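Local coordinates for TssK (Serratia sp. FS14, PDB 5Y0E), which forms trimers, belongs to the baseplate of the bacterial type VI secretion system, and probably connects that baseplate to the trans-envelope membrane complex, at residues Phe42-Leu48 with Pro188-Asn192; Leu55-Ile60 with Asp177-Leu182; Val311-Ala317 with Arg395-Tyr399; Ile368-Arg373 with Leu414-Met418. All coordinates share one frame. Residues are numbered along the deposited sequence.

Contacts 1 and 2 lie in the N-terminal beta-rich part of the chain, and contacts 3 and 4 in the C-terminal part around the eight-stranded antiparallel sheet; the helices from 197-222 to 294-309 come between the two pairs. Contact 2 is nested within the loop closed by contact 1, their centres 24 Å apart. Contact 1 lies on strand 44-50, and contact 2 follows it along the chain at strand 59-60. The segments of contacts 3 and 4 alternate along the chain, with centres 26 Å apart. Centres of different pairs are 34 to 39 Å apart. The two pairs thus lie in different parts of an elongated subunit, consistent with the separate shoulder and head domains known for TssK.

Contact 1: residues Phe42-Leu48 with Pro188-Asn192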
# COMPACT_ATOMS: atom_id res chain seq x y z
N PHE A 42 17.86 0.61 0.20
CA PHE A 42 18.23 -0.51 -0.66
C PHE A 42 19.07 -1.57 0.04
O PHE A 42 19.24 -2.65 -0.51
CB PHE A 42 18.98 -0.00 -1.87
CG PHE A 42 20.20 0.79 -1.53
CD1 PHE A 42 21.38 0.18 -1.20
CD2 PHE A 42 20.17 2.16 -1.55
CE1 PHE A 42 22.48 0.90 -0.88
CE2 PHE A 42 21.28 2.88 -1.23
CZ PHE A 42 22.43 2.25 -0.90
N TRP A 43 19.60 -1.28 1.23
CA TRP A 43 20.43 -2.19 1.99
C TRP A 43 19.59 -2.94 3.01
O TRP A 43 18.55 -2.46 3.44
CB TRP A 43 21.54 -1.44 2.70
CG TRP A 43 21.02 -0.47 3.69
CD1 TRP A 43 20.89 -0.67 5.03
CD2 TRP A 43 20.53 0.84 3.42
NE1 TRP A 43 20.36 0.44 5.61
CE2 TRP A 43 20.14 1.39 4.65
CE3 TRP A 43 20.39 1.60 2.27
CZ2 TRP A 43 19.62 2.66 4.76
CZ3 TRP A 43 19.88 2.86 2.37
CH2 TRP A 43 19.50 3.39 3.61
N GLY A 44 20.05 -4.11 3.39
CA GLY A 44 19.44 -4.86 4.46
C GLY A 44 19.49 -6.32 4.15
O GLY A 44 20.13 -6.74 3.19
N PHE A 45 18.80 -7.11 4.95
CA PHE A 45 18.72 -8.55 4.77
C PHE A 45 17.45 -8.94 4.05
O PHE A 45 16.38 -8.40 4.33
CB PHE A 45 18.76 -9.30 6.11
CG PHE A 45 20.07 -9.25 6.76
CD1 PHE A 45 21.06 -10.13 6.41
CD2 PHE A 45 20.34 -8.31 7.72
CE1 PHE A 45 22.29 -10.07 6.99
CE2 PHE A 45 21.57 -8.24 8.30
CZ PHE A 45 22.54 -9.13 7.93
N LEU A 46 17.59 -9.87 3.12
CA LEU A 46 16.48 -10.65 2.63
C LEU A 46 16.23 -11.86 3.50
O LEU A 46 15.09 -12.26 3.69
CB LEU A 46 16.74 -11.14 1.22
CG LEU A 46 16.64 -10.08 0.16
CD1 LEU A 46 17.40 -10.58 -1.01
CD2 LEU A 46 15.18 -9.90 -0.17
N THR A 47 17.31 -12.48 3.95
CA THR A 47 17.25 -13.68 4.76
C THR A 47 18.34 -13.59 5.80
O THR A 47 19.38 -12.97 5.59
CB THR A 47 17.42 -14.94 3.91
OG1 THR A 47 18.61 -14.86 3.13
CG2 THR A 47 16.26 -15.11 3.00
N LEU A 48 18.09 -14.21 6.95
CA LEU A 48 19.01 -14.15 8.07
C LEU A 48 18.70 -15.34 8.95
O LEU A 48 17.59 -15.46 9.46
CB LEU A 48 18.84 -12.85 8.85
CG LEU A 48 19.84 -12.56 9.95
CD1 LEU A 48 21.20 -12.94 9.48
CD2 LEU A 48 19.83 -11.11 10.24
N PRO A 188 16.59 -6.45 12.43
CA PRO A 188 17.63 -6.01 11.51
C PRO A 188 17.05 -5.18 10.39
O PRO A 188 15.85 -5.26 10.10
CB PRO A 188 18.22 -7.32 10.99
CG PRO A 188 17.75 -8.36 11.92
CD PRO A 188 16.46 -7.91 12.48
N PRO A 189 17.86 -4.35 9.73
CA PRO A 189 17.40 -3.73 8.49
C PRO A 189 17.04 -4.82 7.49
O PRO A 189 17.86 -5.67 7.17
CB PRO A 189 18.60 -2.91 8.04
CG PRO A 189 19.76 -3.55 8.71
CD PRO A 189 19.25 -4.00 10.03
N MET A 190 15.80 -4.82 7.05
CA MET A 190 15.22 -5.92 6.32
C MET A 190 14.78 -5.46 4.95
O MET A 190 14.20 -4.39 4.81
CB MET A 190 14.02 -6.51 7.05
CG MET A 190 14.36 -7.26 8.31
SD MET A 190 15.61 -8.50 8.07
CE MET A 190 14.66 -9.70 7.20
N LEU A 191 15.06 -6.26 3.94
CA LEU A 191 14.54 -5.96 2.61
C LEU A 191 13.23 -6.67 2.33
O LEU A 191 12.50 -6.23 1.46
CB LEU A 191 15.55 -6.32 1.53
CG LEU A 191 16.68 -5.30 1.52
CD1 LEU A 191 17.72 -5.64 0.51
CD2 LEU A 191 16.15 -3.92 1.29
N ASN A 192 12.91 -7.72 3.06
CA ASN A 192 11.62 -8.37 2.92
C ASN A 192 11.04 -8.59 4.30
O ASN A 192 11.65 -9.25 5.14
CB ASN A 192 11.77 -9.69 2.18
CG ASN A 192 10.46 -10.35 1.92
OD1 ASN A 192 9.42 -9.75 2.03
ND2 ASN A 192 10.51 -11.61 1.58
O HOH W 1 12.95 -13.20 1.52
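Met190 bends back on itself in an all-m conformation: its CA-to-CB bond leads away from segment 42-48, yet SD returns to 3.8 Å from Phe45 CB. Phe45, an m rotamer, lays its ring beside Pro188, with CD2 4.0 Å from Pro188 CB, and Leu48 CD2 reaches Pro188 CG at 3.8 Å. Leu191 (m, t) is the most heavily covered residue; its CD1 lies 3.5 Å from Phe42 O and its CD2 3.5 Å from Trp43 O, while Leu46 CD2 packs on Leu191 CB at 4.0 Å. Gly44 leaves room here, since a CB would collide with Pro189 O. Asn192, in the t rotamer, bonds through OD1 to Leu257 N, and its ND2 holds a water at 2.9 Å that donates to Leu46 O at 3.2 Å. His38 of the second subunit hydrogen-bonds to Phe42 O and packs on Leu191, so the trimer interface reaches this point. The backbones meet through Phe45 N to Pro189 O (2.8 Å) and Leu191 N to Phe45 O (2.5 Å). That pattern is a single parallel-type beta bridge, joining the loop 188-192 to the edge of strand 44-50, just before the classic bulge that Leu46 and Thr47 form opposite Ser66.

Contact 2: residues Leu55-Ile60 with Asp177-Leu182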
# COMPACT_ATOMS: atom_id res chain seq x y z
N LEU A 55 24.77 -20.28 20.10
CA LEU A 55 24.53 -19.24 21.07
C LEU A 55 24.97 -19.68 22.44
O LEU A 55 25.34 -18.85 23.28
CB LEU A 55 23.06 -18.88 21.11
CG LEU A 55 22.69 -17.89 20.04
CD1 LEU A 55 21.22 -17.65 20.12
CD2 LEU A 55 23.46 -16.63 20.28
N ARG A 56 24.97 -20.97 22.68
CA ARG A 56 25.26 -21.52 23.98
C ARG A 56 26.73 -21.53 24.31
O ARG A 56 27.11 -22.08 25.34
CB ARG A 56 24.70 -22.93 24.06
CG ARG A 56 23.41 -23.03 23.31
CD ARG A 56 22.66 -24.27 23.64
NE ARG A 56 23.36 -25.47 23.19
CZ ARG A 56 22.75 -26.54 22.71
NH1 ARG A 56 21.42 -26.55 22.60
NH2 ARG A 56 23.45 -27.60 22.33
N GLN A 57 27.57 -20.95 23.47
CA GLN A 57 28.99 -20.92 23.79
C GLN A 57 29.55 -19.51 23.67
O GLN A 57 30.75 -19.33 23.45
CB GLN A 57 29.77 -21.87 22.89
CG GLN A 57 28.93 -23.01 22.40
CD GLN A 57 29.65 -23.83 21.34
OE1 GLN A 57 30.74 -23.47 20.91
NE2 GLN A 57 29.03 -24.93 20.90
N GLY A 58 28.70 -18.50 23.81
CA GLY A 58 29.19 -17.16 23.70
C GLY A 58 29.56 -16.77 22.30
O GLY A 58 30.35 -15.86 22.10
N LYS A 59 28.99 -17.45 21.31
CA LYS A 59 29.31 -17.20 19.92
C LYS A 59 28.05 -16.74 19.19
O LYS A 59 26.98 -17.34 19.34
CB LYS A 59 29.89 -18.45 19.25
CG LYS A 59 31.33 -18.78 19.69
CD LYS A 59 31.82 -20.10 19.13
CE LYS A 59 33.10 -20.57 19.81
NZ LYS A 59 34.32 -19.82 19.40
N ILE A 60 28.19 -15.68 18.42
CA ILE A 60 27.22 -15.31 17.40
C ILE A 60 27.65 -15.93 16.08
O ILE A 60 28.74 -15.64 15.58
CB ILE A 60 27.10 -13.79 17.26
CG1 ILE A 60 26.62 -13.18 18.57
CG2 ILE A 60 26.17 -13.46 16.13
CD1 ILE A 60 25.38 -13.83 19.06
N ASP A 177 26.72 -19.96 32.33
CA ASP A 177 27.19 -21.06 31.52
C ASP A 177 27.71 -20.62 30.16
O ASP A 177 27.72 -21.43 29.24
CB ASP A 177 26.08 -22.09 31.32
CG ASP A 177 24.80 -21.48 30.79
OD1 ASP A 177 24.88 -20.46 30.08
OD2 ASP A 177 23.71 -22.01 31.08
N ASN A 178 28.09 -19.35 30.02
CA ASN A 178 28.63 -18.77 28.79
C ASN A 178 27.63 -18.70 27.64
O ASN A 178 27.97 -18.17 26.59
CB ASN A 178 29.89 -19.51 28.32
CG ASN A 178 31.12 -19.05 29.04
OD1 ASN A 178 31.05 -18.26 29.98
ND2 ASN A 178 32.27 -19.54 28.61
N SER A 179 26.41 -19.19 27.81
CA SER A 179 25.40 -18.98 26.79
C SER A 179 24.97 -17.52 26.76
O SER A 179 25.14 -16.78 27.73
CB SER A 179 24.19 -19.86 27.04
OG SER A 179 23.31 -19.22 27.94
N LEU A 180 24.41 -17.11 25.64
CA LEU A 180 24.00 -15.74 25.43
C LEU A 180 22.49 -15.65 25.29
O LEU A 180 21.87 -16.51 24.67
CB LEU A 180 24.64 -15.15 24.19
CG LEU A 180 26.16 -15.25 24.05
CD1 LEU A 180 26.52 -15.14 22.60
CD2 LEU A 180 26.85 -14.19 24.85
N ARG A 181 21.91 -14.62 25.90
CA ARG A 181 20.52 -14.26 25.69
C ARG A 181 20.48 -13.02 24.81
O ARG A 181 21.18 -12.04 25.08
CB ARG A 181 19.79 -14.00 27.00
CG ARG A 181 18.31 -13.69 26.83
CD ARG A 181 17.62 -13.58 28.18
NE ARG A 181 18.33 -12.67 29.07
CZ ARG A 181 18.00 -11.41 29.27
NH1 ARG A 181 16.94 -10.89 28.66
NH2 ARG A 181 18.72 -10.66 30.09
N LEU A 182 19.68 -13.08 23.76
CA LEU A 182 19.62 -12.00 22.78
C LEU A 182 18.34 -11.20 22.95
O LEU A 182 17.32 -11.71 23.38
CB LEU A 182 19.68 -12.55 21.36
CG LEU A 182 20.96 -13.29 21.01
CD1 LEU A 182 20.82 -13.92 19.65
CD2 LEU A 182 22.11 -12.35 21.05
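Two turns meet here, the tight reversal at Leu55-Gly58 and the Asx turn begun by Asp177, joining the short ribbon strand 59-60 to strand 180-182 at the edge of the six-stranded sheet. Leu55 does most for its segment: its O accepts from Leu180 N at 3.1 Å and receives a CA-H...O contact from Ser179 CA at 3.5 Å, while its side chain turns inward, placing CD1 3.8 Å from Leu182 CD1 and CD2 4.1 Å from Leu180 CD1. Arg56 directs its side chain outward, but its CA rests 3.6 Å from Ser179 CB. Gln57 likewise points away. At Gly58 the backbone has positive phi, and a weak bond from Gly58 N to Leu55 O (3.4 Å) closes the turn; Gly58 also pairs through its backbone with Ile89, beside strand 87-88, the partner of strand 59-60. Leu180 CD1 packs against this glycine, 3.5 Å from Gly58 C. Past Lys59, which points outward, Ile60 CD1 completes the apolar cluster at 3.9 Å from Leu180 CD1 and 4.1 Å from Leu182 CD2. The opposing turn is held internally, Asp177 OD1 accepting from Ser179 N at 3.0 Å and from Ser179 OG at 2.9 Å.

Contact 3: residues Val311-Ala317 with Arg395-Tyr399; sequences VVLEDNA and RQIPY
Two irregular loops pack together. Segment 311-317 leaves helix 294-309 with Val311 (phi/psi -123/20), extends at Val312 (-133/166), and reverses through a type II' beta turn from Leu313 to Asn316, Glu314 at 52/-123 and Asp315 at -118/30; Asn316 N to Leu313 O, 3.0 Å, closes it. Ala317, extended again, starts strand 317-324. Opposite, Gln396 (m, p; CB toward segment 311-317, amide end leading away) is at -88/-17, Ile397 at -122/162 and Pro398 at -67/145. Nearest CA atoms are Val312 to Ile397 (6.1 Å), Ala317 to Gln396 (6.2 Å) and Val311 to Pro398 (7.3 Å). Gln396 O is the bump, resting over the shallow hollow between Val312 CG1 (3.4 Å) and Ala317 CB (3.7 Å). Val311 and Val312 (both m) meet the CG-CD edge of Pro398 from the same side, Val311 CG2 3.9 Å from Pro398 CG and Val312 CG1 4.3 Å from Pro398 CD. Ile397 (p) sets CG2 3.9 Å from Ala317 CB, and Asn316 CB meets Gln396 CG at 4.2 Å. Trp440 touches Val312, Ile397 and Pro398. With no hydrogen bond or salt bridge between them and only 231 Å² buried, these connecting loops of the C-terminal sheet meet by van der Waals packing.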
# COMPACT_ATOMS: atom_id res chain seq x y z
N VAL A 311 -10.68 -2.71 22.55
CA VAL A 311 -11.95 -2.57 23.26
C VAL A 311 -11.86 -3.18 24.65
O VAL A 311 -12.87 -3.51 25.25
CB VAL A 311 -13.11 -3.18 22.45
CG1 VAL A 311 -13.29 -2.44 21.16
CG2 VAL A 311 -12.88 -4.66 22.18
N VAL A 312 -10.65 -3.36 25.17
CA VAL A 312 -10.42 -3.84 26.51
C VAL A 312 -9.39 -2.95 27.16
O VAL A 312 -8.71 -2.16 26.51
CB VAL A 312 -9.97 -5.31 26.56
CG1 VAL A 312 -11.00 -6.17 25.94
CG2 VAL A 312 -8.63 -5.47 25.89
N LEU A 313 -9.28 -3.07 28.47
CA LEU A 313 -8.38 -2.23 29.24
C LEU A 313 -6.95 -2.73 29.23
O LEU A 313 -6.66 -3.79 29.77
CB LEU A 313 -8.82 -2.18 30.69
CG LEU A 313 -8.26 -1.07 31.55
CD1 LEU A 313 -8.77 0.25 31.05
CD2 LEU A 313 -8.68 -1.31 32.98
N GLU A 314 -6.06 -1.97 28.58
CA GLU A 314 -4.65 -2.31 28.51
C GLU A 314 -4.60 -3.74 28.01
O GLU A 314 -5.14 -4.04 26.95
CB GLU A 314 -3.92 -2.19 29.84
CG GLU A 314 -4.26 -0.93 30.59
CD GLU A 314 -3.10 0.02 30.63
OE1 GLU A 314 -2.11 -0.23 29.89
OE2 GLU A 314 -3.17 1.01 31.40
N ASP A 315 -3.96 -4.62 28.76
CA ASP A 315 -3.86 -6.02 28.39
C ASP A 315 -4.51 -6.98 29.38
O ASP A 315 -4.08 -8.12 29.51
CB ASP A 315 -2.39 -6.37 28.21
CG ASP A 315 -1.51 -5.84 29.32
OD1 ASP A 315 -2.01 -5.64 30.45
OD2 ASP A 315 -0.31 -5.61 29.06
N ASN A 316 -5.56 -6.55 30.08
CA ASN A 316 -6.27 -7.46 30.95
C ASN A 316 -6.85 -8.65 30.21
O ASN A 316 -7.21 -9.64 30.85
CB ASN A 316 -7.40 -6.75 31.67
CG ASN A 316 -6.91 -5.74 32.65
OD1 ASN A 316 -5.71 -5.58 32.83
ND2 ASN A 316 -7.83 -5.03 33.27
N ALA A 317 -6.95 -8.58 28.89
CA ALA A 317 -7.60 -9.61 28.11
C ALA A 317 -7.13 -9.50 26.67
O ALA A 317 -6.65 -8.45 26.25
CB ALA A 317 -9.12 -9.49 28.18
N ARG A 395 -15.96 -8.89 33.46
CA ARG A 395 -15.78 -7.46 33.29
C ARG A 395 -14.63 -7.11 32.37
O ARG A 395 -14.54 -5.97 31.94
CB ARG A 395 -15.59 -6.82 34.66
CG ARG A 395 -14.54 -7.47 35.52
CD ARG A 395 -14.54 -6.85 36.92
NE ARG A 395 -13.29 -7.09 37.63
CZ ARG A 395 -13.07 -8.13 38.43
NH1 ARG A 395 -14.03 -9.03 38.62
NH2 ARG A 395 -11.90 -8.27 39.03
N GLN A 396 -13.77 -8.07 32.02
CA GLN A 396 -12.59 -7.75 31.23
C GLN A 396 -12.83 -7.77 29.74
O GLN A 396 -12.00 -7.25 29.00
CB GLN A 396 -11.45 -8.72 31.53
CG GLN A 396 -10.92 -8.67 32.93
CD GLN A 396 -11.76 -9.48 33.87
OE1 GLN A 396 -12.73 -10.12 33.45
NE2 GLN A 396 -11.39 -9.49 35.13
N ILE A 397 -13.91 -8.38 29.28
CA ILE A 397 -14.18 -8.45 27.85
C ILE A 397 -15.54 -7.81 27.62
O ILE A 397 -16.31 -7.63 28.57
CB ILE A 397 -14.13 -9.89 27.31
CG1 ILE A 397 -15.23 -10.73 27.94
CG2 ILE A 397 -12.80 -10.48 27.57
CD1 ILE A 397 -15.44 -12.03 27.26
N PRO A 398 -15.86 -7.43 26.39
CA PRO A 398 -17.17 -6.84 26.13
C PRO A 398 -18.25 -7.88 26.33
O PRO A 398 -18.06 -9.05 26.03
CB PRO A 398 -17.08 -6.41 24.67
CG PRO A 398 -15.68 -6.39 24.34
CD PRO A 398 -15.03 -7.42 25.17
N TYR A 399 -19.39 -7.45 26.83
CA TYR A 399 -20.51 -8.33 27.03
C TYR A 399 -21.59 -8.01 26.02
O TYR A 399 -22.15 -6.91 26.06
CB TYR A 399 -21.08 -8.19 28.43
CG TYR A 399 -22.47 -8.75 28.57
CD1 TYR A 399 -22.69 -10.09 28.55
CD2 TYR A 399 -23.55 -7.91 28.69
CE1 TYR A 399 -23.92 -10.59 28.67
CE2 TYR A 399 -24.80 -8.41 28.81
CZ TYR A 399 -24.98 -9.75 28.79
OH TYR A 399 -26.23 -10.26 28.91

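Contact 4: residues Ile368-Arg373 with Leu414-Met418; sequences IAPVTR and LWKQM
Strand 368-370 and helix 414-418 cross at 50° between their N-to-C directions, the axes approaching to 8.0 Å. Build the strand extended, Pro370 at phi/psi -83/148, then bend the chain at Val371 (-49/-44) and Thr372 (-60/-51), so that Arg373 (-89/17) returns alongside the helix. On the helix, Leu414 (t, p) comes first: CD2 lies 3.9 Å from Ile368 O and CD1 4.2 Å from Pro370 CD. Trp415 turns its CB away from the strand and packs on Lys410, and Lys416 points outward to bond Gly412 O. Gln417 (t, t), the most heavily covered residue, puts CB 4.3 Å from Pro370 CG and extends to Arg373 (t, p, p). Gln417 NE2 lies over one face of the guanidinium, 3.2 Å from Arg373 NH2; both are donors, so this is close packing and no hydrogen bond. Met418 (m, m) brings its CA to 5.8 Å from that of Pro370, with SD 3.7 Å from Pro370 CG and 3.9 Å from Ala369 C. Leu414, Gln417 and Met418, spaced i, i+3 and i+4, thus form one helix face embracing Pro370, the packing of a short helix against the edge strand of the eight-stranded antiparallel C-terminal sheet.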
# COMPACT_ATOMS: atom_id res chain seq x y z
N ILE A 368 -13.23 -29.51 23.29
CA ILE A 368 -12.07 -28.68 23.17
C ILE A 368 -10.83 -29.41 23.61
O ILE A 368 -10.79 -30.00 24.68
CB ILE A 368 -12.24 -27.39 23.98
CG1 ILE A 368 -13.21 -26.45 23.30
CG2 ILE A 368 -10.94 -26.66 24.15
CD1 ILE A 368 -13.90 -25.52 24.26
N ALA A 369 -9.81 -29.36 22.77
CA ALA A 369 -8.54 -29.99 23.03
C ALA A 369 -7.49 -29.43 22.12
O ALA A 369 -7.75 -28.54 21.33
CB ALA A 369 -8.65 -31.47 22.82
N PRO A 370 -6.27 -29.97 22.22
CA PRO A 370 -5.13 -29.56 21.42
C PRO A 370 -5.19 -30.27 20.10
O PRO A 370 -5.65 -31.39 20.06
CB PRO A 370 -3.94 -30.04 22.24
CG PRO A 370 -4.50 -30.41 23.57
CD PRO A 370 -5.86 -30.90 23.27
N VAL A 371 -4.72 -29.64 19.04
CA VAL A 371 -4.81 -30.20 17.71
C VAL A 371 -4.37 -31.63 17.54
O VAL A 371 -5.03 -32.40 16.87
CB VAL A 371 -4.07 -29.36 16.67
CG1 VAL A 371 -4.74 -28.00 16.56
CG2 VAL A 371 -2.61 -29.20 17.03
N THR A 372 -3.24 -31.97 18.15
CA THR A 372 -2.69 -33.32 18.09
C THR A 372 -3.70 -34.28 18.66
O THR A 372 -4.00 -35.30 18.07
CB THR A 372 -1.40 -33.42 18.91
OG1 THR A 372 -1.73 -33.60 20.28
CG2 THR A 372 -0.60 -32.15 18.77
N ARG A 373 -4.18 -33.96 19.86
CA ARG A 373 -5.09 -34.81 20.60
C ARG A 373 -6.58 -34.64 20.38
O ARG A 373 -7.36 -35.11 21.19
CB ARG A 373 -4.84 -34.64 22.10
CG ARG A 373 -5.71 -35.52 22.98
CD ARG A 373 -5.54 -36.98 22.64
NE ARG A 373 -4.15 -37.38 22.75
CZ ARG A 373 -3.59 -37.76 23.89
NH1 ARG A 373 -4.30 -37.80 25.01
NH2 ARG A 373 -2.31 -38.11 23.92
N LEU A 414 -6.02 -33.39 31.18
CA LEU A 414 -6.09 -32.83 29.82
C LEU A 414 -5.57 -31.42 29.75
O LEU A 414 -4.97 -31.03 28.77
CB LEU A 414 -7.48 -32.89 29.25
CG LEU A 414 -7.54 -32.25 27.88
CD1 LEU A 414 -6.67 -32.98 26.88
CD2 LEU A 414 -8.97 -32.21 27.40
N TRP A 415 -5.81 -30.65 30.80
CA TRP A 415 -5.28 -29.31 30.87
C TRP A 415 -3.77 -29.23 30.61
O TRP A 415 -3.32 -28.39 29.85
CB TRP A 415 -5.61 -28.68 32.21
CG TRP A 415 -5.37 -27.25 32.17
CD1 TRP A 415 -4.58 -26.53 32.99
CD2 TRP A 415 -5.90 -26.34 31.21
NE1 TRP A 415 -4.59 -25.21 32.61
CE2 TRP A 415 -5.40 -25.07 31.52
CE3 TRP A 415 -6.76 -26.47 30.13
CZ2 TRP A 415 -5.72 -23.96 30.78
CZ3 TRP A 415 -7.08 -25.37 29.41
CH2 TRP A 415 -6.57 -24.13 29.73
N LYS A 416 -2.99 -30.13 31.22
CA LYS A 416 -1.54 -30.15 31.04
C LYS A 416 -1.11 -30.30 29.62
O LYS A 416 -0.14 -29.70 29.20
CB LYS A 416 -0.87 -31.26 31.85
CG LYS A 416 -1.55 -31.59 33.15
CD LYS A 416 -1.43 -30.44 34.12
CE LYS A 416 -2.55 -30.50 35.13
NZ LYS A 416 -2.91 -31.91 35.38
N GLN A 417 -1.82 -31.11 28.85
CA GLN A 417 -1.46 -31.27 27.46
C GLN A 417 -1.60 -29.93 26.78
O GLN A 417 -0.71 -29.51 26.04
CB GLN A 417 -2.30 -32.33 26.79
CG GLN A 417 -1.61 -32.99 25.62
CD GLN A 417 -2.13 -34.38 25.32
OE1 GLN A 417 -2.91 -34.95 26.07
NE2 GLN A 417 -1.68 -34.94 24.21
N MET A 418 -2.71 -29.24 27.03
CA MET A 418 -2.91 -27.93 26.47
C MET A 418 -1.76 -27.00 26.84
O MET A 418 -1.17 -26.41 25.95
CB MET A 418 -4.22 -27.33 26.95
CG MET A 418 -5.45 -27.80 26.20
SD MET A 418 -5.67 -27.03 24.61
CE MET A 418 -4.56 -25.65 24.75